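Local coordinates for BAR/IMD domain-containing adapter protein 2-like 2 (Mus musculus, PDB 3OK8) that binds phosphoinositide-containing membranes through its I-BAR domain and shapes them into planar or gently curved structures, at residues F10-I21 / V171-E182. Sequence-based numbering, arbitrary orientation.
Sequences FYRSTMAIYKSI and VSESKRAAELEE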
loop_
_atom_site.group_PDB
_atom_site.type_symbol
_atom_site.label_atom_id
_atom_site.label_comp_id
_atom_site.label_asym_id
_atom_site.label_seq_id
_atom_site.Cartn_x
_atom_site.Cartn_y
_atom_site.Cartn_z
ATOM N N PHE A 10 11.697 -34.390 -33.165
ATOM C CA PHE A 10 12.549 -33.287 -32.764
ATOM C C PHE A 10 12.061 -32.001 -33.404
ATOM O O PHE A 10 11.916 -30.973 -32.737
ATOM C CB PHE A 10 14.005 -33.558 -33.136
ATOM C CG PHE A 10 14.743 -34.356 -32.110
ATOM C CD1 PHE A 10 15.585 -33.734 -31.208
ATOM C CD2 PHE A 10 14.574 -35.724 -32.028
ATOM C CE1 PHE A 10 16.262 -34.465 -30.252
ATOM C CE2 PHE A 10 15.246 -36.465 -31.075
ATOM C CZ PHE A 10 16.092 -35.835 -30.186
ATOM N N TYR A 11 11.794 -32.065 -34.697
ATOM C CA TYR A 11 11.337 -30.894 -35.423
ATOM C C TYR A 11 10.089 -30.315 -34.794
ATOM O O TYR A 11 9.992 -29.105 -34.616
ATOM C CB TYR A 11 11.033 -31.216 -36.876
ATOM C CG TYR A 11 10.449 -30.033 -37.594
ATOM C CD1 TYR A 11 11.271 -29.046 -38.113
ATOM C CD2 TYR A 11 9.073 -29.882 -37.727
ATOM C CE1 TYR A 11 10.748 -27.950 -38.759
ATOM C CE2 TYR A 11 8.539 -28.789 -38.372
ATOM C CZ TYR A 11 9.384 -27.825 -38.886
ATOM O OH TYR A 11 8.877 -26.727 -39.538
ATOM N N ARG A 12 9.131 -31.181 -34.481
ATOM C CA ARG A 12 7.868 -30.751 -33.882
ATOM C C ARG A 12 8.056 -30.226 -32.459
ATOM O O ARG A 12 7.451 -29.228 -32.079
ATOM C CB ARG A 12 6.840 -31.888 -33.899
ATOM C CG ARG A 12 6.088 -32.025 -35.218
ATOM C CD ARG A 12 5.602 -33.455 -35.483
ATOM N NE ARG A 12 5.483 -34.256 -34.266
ATOM C CZ ARG A 12 5.997 -35.476 -34.107
ATOM N NH1 ARG A 12 6.660 -36.067 -35.100
ATOM N NH2 ARG A 12 5.834 -36.115 -32.953
ATOM N N SER A 13 8.897 -30.905 -31.684
ATOM C CA SER A 13 9.152 -30.537 -30.296
ATOM C C SER A 13 9.861 -29.197 -30.182
ATOM O O SER A 13 9.564 -28.401 -29.297
ATOM C CB SER A 13 9.978 -31.615 -29.599
ATOM O OG SER A 13 9.133 -32.597 -29.026
ATOM N N THR A 14 10.809 -28.958 -31.080
ATOM C CA THR A 14 11.525 -27.691 -31.122
ATOM C C THR A 14 10.596 -26.556 -31.548
ATOM O O THR A 14 10.738 -25.414 -31.104
ATOM C CB THR A 14 12.711 -27.759 -32.095
ATOM O OG1 THR A 14 13.561 -28.854 -31.736
ATOM C CG2 THR A 14 13.505 -26.466 -32.054
ATOM N N MET A 15 9.645 -26.883 -32.414
ATOM C CA MET A 15 8.703 -25.906 -32.935
ATOM C C MET A 15 7.670 -25.520 -31.885
ATOM O O MET A 15 7.254 -24.371 -31.809
ATOM C CB MET A 15 8.026 -26.449 -34.191
ATOM C CG MET A 15 8.882 -26.289 -35.435
ATOM S SD MET A 15 8.947 -24.559 -35.941
ATOM C CE MET A 15 10.665 -24.394 -36.373
ATOM N N ALA A 16 7.275 -26.493 -31.071
ATOM C CA ALA A 16 6.347 -26.266 -29.974
ATOM C C ALA A 16 6.912 -25.264 -28.966
ATOM O O ALA A 16 6.164 -24.543 -28.312
ATOM C CB ALA A 16 6.036 -27.575 -29.285
ATOM N N ILE A 17 8.235 -25.237 -28.847
ATOM C CA ILE A 17 8.921 -24.373 -27.899
ATOM C C ILE A 17 9.036 -22.937 -28.393
ATOM O O ILE A 17 8.723 -21.998 -27.660
ATOM C CB ILE A 17 10.311 -24.900 -27.578
ATOM C CG1 ILE A 17 10.199 -26.182 -26.757
ATOM C CG2 ILE A 17 11.117 -23.829 -26.841
ATOM C CD1 ILE A 17 11.531 -26.869 -26.507
ATOM N N TYR A 18 9.495 -22.765 -29.626
ATOM C CA TYR A 18 9.472 -21.455 -30.264
ATOM C C TYR A 18 8.061 -20.877 -30.315
ATOM O O TYR A 18 7.873 -19.664 -30.199
ATOM C CB TYR A 18 10.052 -21.530 -31.675
ATOM C CG TYR A 18 11.549 -21.624 -31.657
ATOM C CD1 TYR A 18 12.312 -20.575 -31.156
ATOM C CD2 TYR A 18 12.211 -22.765 -32.116
ATOM C CE1 TYR A 18 13.683 -20.651 -31.118
ATOM C CE2 TYR A 18 13.589 -22.847 -32.082
ATOM C CZ TYR A 18 14.316 -21.785 -31.584
ATOM O OH TYR A 18 15.679 -21.840 -31.526
ATOM N N LYS A 19 7.069 -21.742 -30.497
ATOM C CA LYS A 19 5.690 -21.275 -30.523
ATOM C C LYS A 19 5.163 -20.942 -29.130
ATOM O O LYS A 19 4.292 -20.089 -28.998
ATOM C CB LYS A 19 4.764 -22.252 -31.245
ATOM C CG LYS A 19 4.722 -22.056 -32.764
ATOM C CD LYS A 19 6.016 -22.533 -33.445
ATOM C CE LYS A 19 6.149 -22.008 -34.870
ATOM N NZ LYS A 19 5.185 -22.661 -35.806
ATOM N N SER A 20 5.685 -21.602 -28.097
ATOM C CA SER A 20 5.315 -21.247 -26.725
ATOM C C SER A 20 5.829 -19.855 -26.402
ATOM O O SER A 20 5.159 -19.061 -25.744
ATOM C CB SER A 20 5.898 -22.237 -25.715
ATOM O OG SER A 20 5.047 -23.345 -25.513
ATOM N N ILE A 21 7.040 -19.570 -26.861
ATOM C CA ILE A 21 7.662 -18.284 -26.598
ATOM C C ILE A 21 6.922 -17.165 -27.329
ATOM O O ILE A 21 6.656 -16.122 -26.763
ATOM C CB ILE A 21 9.156 -18.286 -27.004
ATOM C CG1 ILE A 21 9.951 -19.261 -26.128
ATOM C CG2 ILE A 21 9.743 -16.875 -26.944
ATOM C CD1 ILE A 21 11.402 -19.441 -26.576
ATOM N N VAL A 171 19.683 -31.252 -35.157
ATOM C CA VAL A 171 18.357 -31.376 -34.580
ATOM C C VAL A 171 18.407 -31.505 -33.058
ATOM O O VAL A 171 17.571 -30.948 -32.352
ATOM C CB VAL A 171 17.616 -32.589 -35.191
ATOM C CG1 VAL A 171 17.262 -33.606 -34.122
ATOM C CG2 VAL A 171 16.399 -32.149 -35.993
ATOM N N SER A 172 19.392 -32.240 -32.556
ATOM C CA SER A 172 19.518 -32.470 -31.123
ATOM C C SER A 172 19.970 -31.196 -30.420
ATOM O O SER A 172 19.508 -30.869 -29.325
ATOM C CB SER A 172 20.521 -33.595 -30.865
ATOM O OG SER A 172 20.794 -33.737 -29.482
ATOM N N GLU A 173 20.876 -30.479 -31.075
ATOM C CA GLU A 173 21.431 -29.245 -30.542
ATOM C C GLU A 173 20.403 -28.108 -30.550
ATOM O O GLU A 173 20.387 -27.264 -29.650
ATOM C CB GLU A 173 22.670 -28.851 -31.349
ATOM C CG GLU A 173 23.207 -27.459 -31.057
ATOM C CD GLU A 173 23.705 -27.303 -29.622
ATOM O OE1 GLU A 173 24.335 -28.259 -29.112
ATOM O OE2 GLU A 173 23.471 -26.223 -29.014
ATOM N N SER A 174 19.560 -28.085 -31.577
ATOM C CA SER A 174 18.534 -27.061 -31.725
ATOM C C SER A 174 17.494 -27.137 -30.623
ATOM O O SER A 174 17.080 -26.097 -30.078
ATOM C CB SER A 174 17.840 -27.199 -33.073
ATOM O OG SER A 174 18.692 -26.783 -34.118
ATOM N N LYS A 175 17.069 -28.363 -30.309
ATOM C CA LYS A 175 16.077 -28.590 -29.261
ATOM C C LYS A 175 16.591 -28.133 -27.898
ATOM O O LYS A 175 15.850 -27.554 -27.110
ATOM C CB LYS A 175 15.641 -30.060 -29.194
ATOM C CG LYS A 175 14.400 -30.277 -28.322
ATOM C CD LYS A 175 14.029 -31.740 -28.217
ATOM C CE LYS A 175 12.722 -31.939 -27.461
ATOM N NZ LYS A 175 12.006 -33.190 -27.884
ATOM N N ARG A 176 17.863 -28.405 -27.631
ATOM C CA ARG A 176 18.508 -27.944 -26.410
ATOM C C ARG A 176 18.619 -26.416 -26.396
ATOM O O ARG A 176 18.283 -25.770 -25.406
ATOM C CB ARG A 176 19.883 -28.595 -26.271
ATOM C CG ARG A 176 20.799 -27.924 -25.280
ATOM C CD ARG A 176 22.268 -28.154 -25.648
ATOM N NE ARG A 176 23.139 -27.158 -25.023
ATOM C CZ ARG A 176 23.180 -25.872 -25.371
ATOM N NH1 ARG A 176 24.001 -25.039 -24.745
ATOM N NH2 ARG A 176 22.398 -25.412 -26.340
ATOM N N ALA A 177 19.069 -25.834 -27.502
ATOM C CA ALA A 177 19.194 -24.383 -27.580
ATOM C C ALA A 177 17.839 -23.660 -27.461
ATOM O O ALA A 177 17.756 -22.565 -26.899
ATOM C CB ALA A 177 19.915 -23.981 -28.850
ATOM N N ALA A 178 16.779 -24.275 -27.975
ATOM C CA ALA A 178 15.446 -23.684 -27.890
ATOM C C ALA A 178 14.874 -23.785 -26.478
ATOM O O ALA A 178 14.224 -22.846 -25.995
ATOM C CB ALA A 178 14.507 -24.327 -28.891
ATOM N N GLU A 179 15.094 -24.934 -25.836
ATOM C CA GLU A 179 14.748 -25.120 -24.429
ATOM C C GLU A 179 15.428 -24.067 -23.576
ATOM O O GLU A 179 14.819 -23.486 -22.670
ATOM C CB GLU A 179 15.217 -26.488 -23.929
ATOM C CG GLU A 179 14.261 -27.640 -24.169
ATOM C CD GLU A 179 14.854 -28.980 -23.732
ATOM O OE1 GLU A 179 16.095 -29.160 -23.849
ATOM O OE2 GLU A 179 14.084 -29.852 -23.272
ATOM N N LEU A 180 16.710 -23.855 -23.854
ATOM C CA LEU A 180 17.512 -22.912 -23.099
ATOM C C LEU A 180 16.921 -21.501 -23.159
ATOM O O LEU A 180 16.739 -20.862 -22.127
ATOM C CB LEU A 180 18.957 -22.915 -23.591
ATOM C CG LEU A 180 19.992 -22.215 -22.708
ATOM C CD1 LEU A 180 19.855 -22.613 -21.243
ATOM C CD2 LEU A 180 21.391 -22.524 -23.203
ATOM N N GLU A 181 16.636 -21.031 -24.373
ATOM C CA GLU A 181 16.025 -19.726 -24.600
ATOM C C GLU A 181 14.738 -19.554 -23.801
ATOM O O GLU A 181 14.472 -18.487 -23.236
ATOM C CB GLU A 181 15.719 -19.547 -26.088
ATOM C CG GLU A 181 16.960 -19.429 -26.954
ATOM C CD GLU A 181 17.812 -18.217 -26.607
ATOM O OE1 GLU A 181 19.000 -18.410 -26.270
ATOM O OE2 GLU A 181 17.302 -17.073 -26.676
ATOM N N GLU A 182 13.928 -20.602 -23.781
ATOM C CA GLU A 182 12.690 -20.574 -23.029
ATOM C C GLU A 182 13.004 -20.352 -21.565
ATOM O O GLU A 182 12.423 -19.469 -20.918
ATOM C CB GLU A 182 11.940 -21.884 -23.205
ATOM C CG GLU A 182 10.679 -22.005 -22.386
ATOM C CD GLU A 182 9.912 -23.253 -22.737
ATOM O OE1 GLU A 182 10.344 -24.349 -22.322
ATOM O OE2 GLU A 182 8.886 -23.138 -23.446
HETATM O O HOH W 1 15.237 -29.785 -33.204
HETATM O O HOH W 2 17.027 -24.187 -31.951
HETATM O O HOH W 3 7.169 -25.281 -23.578
#
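Phe10, near the start of helix 5-66, meets Val171 well inside helix 153-217; the phenyl ring and the valine side chain cross at about a right angle and CG of Phe10 lies 3.3 Å from CG1 of Val171. Lys175 passes the same ring with its aliphatic part, its CD 3.9 Å from CD1 of Phe10. CG of Lys175 stands anti to the backbone N (chi1 -168°) and the chain beyond is extended, which carries the ammonium on to Ser13; NZ of Lys175 and OG of Ser13 are 3.1 Å apart, but the angle is too poor for a hydrogen bond. Further along, CB of Ala178 touches CE2 of Tyr18 at 3.6 Å, while CG2 of Ile17 packs 3.4 Å from the carbonyl O of Ala178. The other branch of Ile17 ends on the methylene chain of Glu179, Ile17 CD1 to Glu179 CG 3.7 Å, and Glu179 in turn hydrogen-bonds Ser68 of the second subunit.

Between these two segments the polar links are made through water. One molecule donates to the carbonyl O of Val171; its approach to OG1 of Thr14 is implausibly short, so that side of the bridge is doubtful. A second donates to Ser174 O at 2.7 Å and lies in the ring plane of Tyr18 at its hydroxyl, which also bonds Ser120 of helix 71-147.

The axes of segments 10-21 and 171-182 approach to 9.2 Å, with 19° between their N-to-C directions. This near-parallel packing joins helices 5-66 and 153-217, the first and third helices of the three-helix bundle whose antiparallel dimer forms the I-BAR (IMD) domain.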